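Local coordinates for DNA protection during starvation protein (Mycobacterium smegmatis, PDB 2YW6) that probably oxidises iron(II) with hydrogen peroxide and stores it as mineral inside a hollow twelve-subunit shell, shielding DNA from hydroxyl radicals, at residues K126-D129 / S134-L137. Residues are numbered along the deposited sequence; the frame is centred on the assembly and turned at random.
Sequences KLED and SQDL
Q135 runs out almost fully extended (chi1 177°, chi2 -170°), while E128, with CG likewise opposite its backbone N, bends at chi2 (64°) and folds its carboxylate back to meet the glutamine amide. The bond between them is nearly straight, Q135 NE2 lying 2.9 Å from E128 OE1. The oxygen lies almost in the amide plane, as a good N-H direction requires, yet the amide reaches it from above the carboxylate, the two planes standing well apart. NE2 is also hydrogen-bonded to the carbonyl oxygen of I124, near the end of helix 102-127. Glutamine suits this place because one NH2 can serve both acceptors, which fixes the rotation of the amide; glutamate supplies a long, flexible acceptor at the exposed side.

Beside the polar pair, L127 turns toward helix 132-155, its CB 3.8 Å from Q135 CB, and its CD1 lies 4.2 Å from S134 O. A branched aliphatic side chain suits this buried position, and the short hydroxyl side chain of S134 brings a polar atom to R71, whose NE is hydrogen-bonded to OG. The contact thus closes the short connection between helices 102-127 and 132-155 of the ferritin-like four-helix bundle, with V17 and L20 of helix 12-41 against L127, R71 reaching in from helix 47-75, and E128 touching L132 of a second subunit.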
ATOM      1  N   LYS B 126     -33.152  23.384 -11.795  1.00 39.74           N
ATOM      2  CA  LYS B 126     -33.139  24.788 -11.391  1.00 43.44           C
ATOM      3  C   LYS B 126     -31.766  25.449 -11.535  1.00 43.33           C
ATOM      4  O   LYS B 126     -31.685  26.668 -11.694  1.00 42.66           O
ATOM      5  CB  LYS B 126     -33.618  24.910  -9.949  1.00 47.08           C
ATOM      6  CG  LYS B 126     -34.837  25.762  -9.791  1.00 58.64           C
ATOM      7  CD  LYS B 126     -35.873  25.190  -8.824  1.00 63.88           C
ATOM      8  CE  LYS B 126     -37.282  25.705  -9.180  1.00 67.36           C
ATOM      9  NZ  LYS B 126     -37.306  26.905 -10.087  1.00 66.47           N
ATOM     10  N   LEU B 127     -30.700  24.643 -11.499  1.00 42.87           N
ATOM     11  CA  LEU B 127     -29.349  25.197 -11.621  1.00 41.86           C
ATOM     12  C   LEU B 127     -28.867  25.372 -13.066  1.00 43.18           C
ATOM     13  O   LEU B 127     -27.800  25.953 -13.327  1.00 41.93           O
ATOM     14  CB  LEU B 127     -28.361  24.319 -10.842  1.00 40.18           C
ATOM     15  CG  LEU B 127     -28.628  24.330  -9.333  1.00 44.57           C
ATOM     16  CD1 LEU B 127     -27.920  23.155  -8.651  1.00 45.69           C
ATOM     17  CD2 LEU B 127     -28.163  25.670  -8.747  1.00 45.27           C
ATOM     18  N   GLU B 128     -29.659  24.853 -13.994  1.00 46.28           N
ATOM     19  CA  GLU B 128     -29.357  24.914 -15.420  1.00 49.20           C
ATOM     20  C   GLU B 128     -28.981  26.322 -15.891  1.00 51.01           C
ATOM     21  O   GLU B 128     -28.083  26.487 -16.714  1.00 44.69           O
ATOM     22  CB  GLU B 128     -30.557  24.405 -16.231  1.00 53.62           C
ATOM     23  CG  GLU B 128     -30.257  24.137 -17.688  1.00 64.47           C
ATOM     24  CD  GLU B 128     -29.250  23.016 -17.873  1.00 70.49           C
ATOM     25  OE1 GLU B 128     -29.505  21.903 -17.372  1.00 72.49           O
ATOM     26  OE2 GLU B 128     -28.205  23.239 -18.523  1.00 73.30           O
ATOM     27  N   ASP B 129     -29.651  27.340 -15.364  1.00 52.88           N
ATOM     28  CA  ASP B 129     -29.349  28.696 -15.790  1.00 53.51           C
ATOM     29  C   ASP B 129     -28.814  29.580 -14.670  1.00 51.05           C
ATOM     30  O   ASP B 129     -28.889  30.807 -14.743  1.00 46.51           O
ATOM     31  CB  ASP B 129     -30.595  29.324 -16.412  1.00 63.70           C
ATOM     32  CG  ASP B 129     -31.101  28.536 -17.600  1.00 78.82           C
ATOM     33  OD1 ASP B 129     -30.320  28.335 -18.554  1.00 87.49           O
ATOM     34  OD2 ASP B 129     -32.277  28.116 -17.582  1.00 86.98           O
ATOM     35  N   SER B 134     -22.041  24.042 -10.038  1.00 33.84           N
ATOM     36  CA  SER B 134     -22.828  23.515  -8.937  1.00 33.57           C
ATOM     37  C   SER B 134     -23.796  22.447  -9.438  1.00 33.04           C
ATOM     38  O   SER B 134     -24.104  21.509  -8.714  1.00 32.62           O
ATOM     39  CB  SER B 134     -23.603  24.644  -8.270  1.00 30.57           C
ATOM     40  OG  SER B 134     -22.695  25.620  -7.803  1.00 33.27           O
ATOM     41  N   GLN B 135     -24.280  22.594 -10.673  1.00 34.31           N
ATOM     42  CA  GLN B 135     -25.203  21.611 -11.232  1.00 33.97           C
ATOM     43  C   GLN B 135     -24.488  20.292 -11.500  1.00 33.22           C
ATOM     44  O   GLN B 135     -25.018  19.209 -11.242  1.00 33.28           O
ATOM     45  CB  GLN B 135     -25.805  22.092 -12.547  1.00 33.40           C
ATOM     46  CG  GLN B 135     -26.704  21.013 -13.154  1.00 36.52           C
ATOM     47  CD  GLN B 135     -27.146  21.300 -14.580  1.00 36.58           C
ATOM     48  OE1 GLN B 135     -26.339  21.289 -15.518  1.00 36.01           O
ATOM     49  NE2 GLN B 135     -28.439  21.554 -14.751  1.00 36.65           N
ATOM     50  N   ASP B 136     -23.285  20.390 -12.047  1.00 33.35           N
ATOM     51  CA  ASP B 136     -22.498  19.210 -12.359  1.00 33.64           C
ATOM     52  C   ASP B 136     -22.239  18.449 -11.068  1.00 33.34           C
ATOM     53  O   ASP B 136     -22.191  17.221 -11.051  1.00 32.85           O
ATOM     54  CB  ASP B 136     -21.181  19.629 -13.007  1.00 31.88           C
ATOM     55  CG  ASP B 136     -20.341  18.449 -13.432  1.00 29.76           C
ATOM     56  OD1 ASP B 136     -20.751  17.698 -14.342  1.00 26.71           O
ATOM     57  OD2 ASP B 136     -19.259  18.276 -12.844  1.00 33.30           O
ATOM     58  N   LEU B 137     -22.088  19.200  -9.986  1.00 31.92           N
ATOM     59  CA  LEU B 137     -21.853  18.625  -8.676  1.00 30.98           C
ATOM     60  C   LEU B 137     -23.059  17.763  -8.328  1.00 31.34           C
ATOM     61  O   LEU B 137     -22.915  16.607  -7.919  1.00 29.09           O
ATOM     62  CB  LEU B 137     -21.701  19.742  -7.638  1.00 32.13           C
ATOM     63  CG  LEU B 137     -20.919  19.479  -6.351  1.00 34.19           C
ATOM     64  CD1 LEU B 137     -21.619  20.176  -5.196  1.00 33.37           C
ATOM     65  CD2 LEU B 137     -20.813  17.988  -6.101  1.00 35.03           C
TER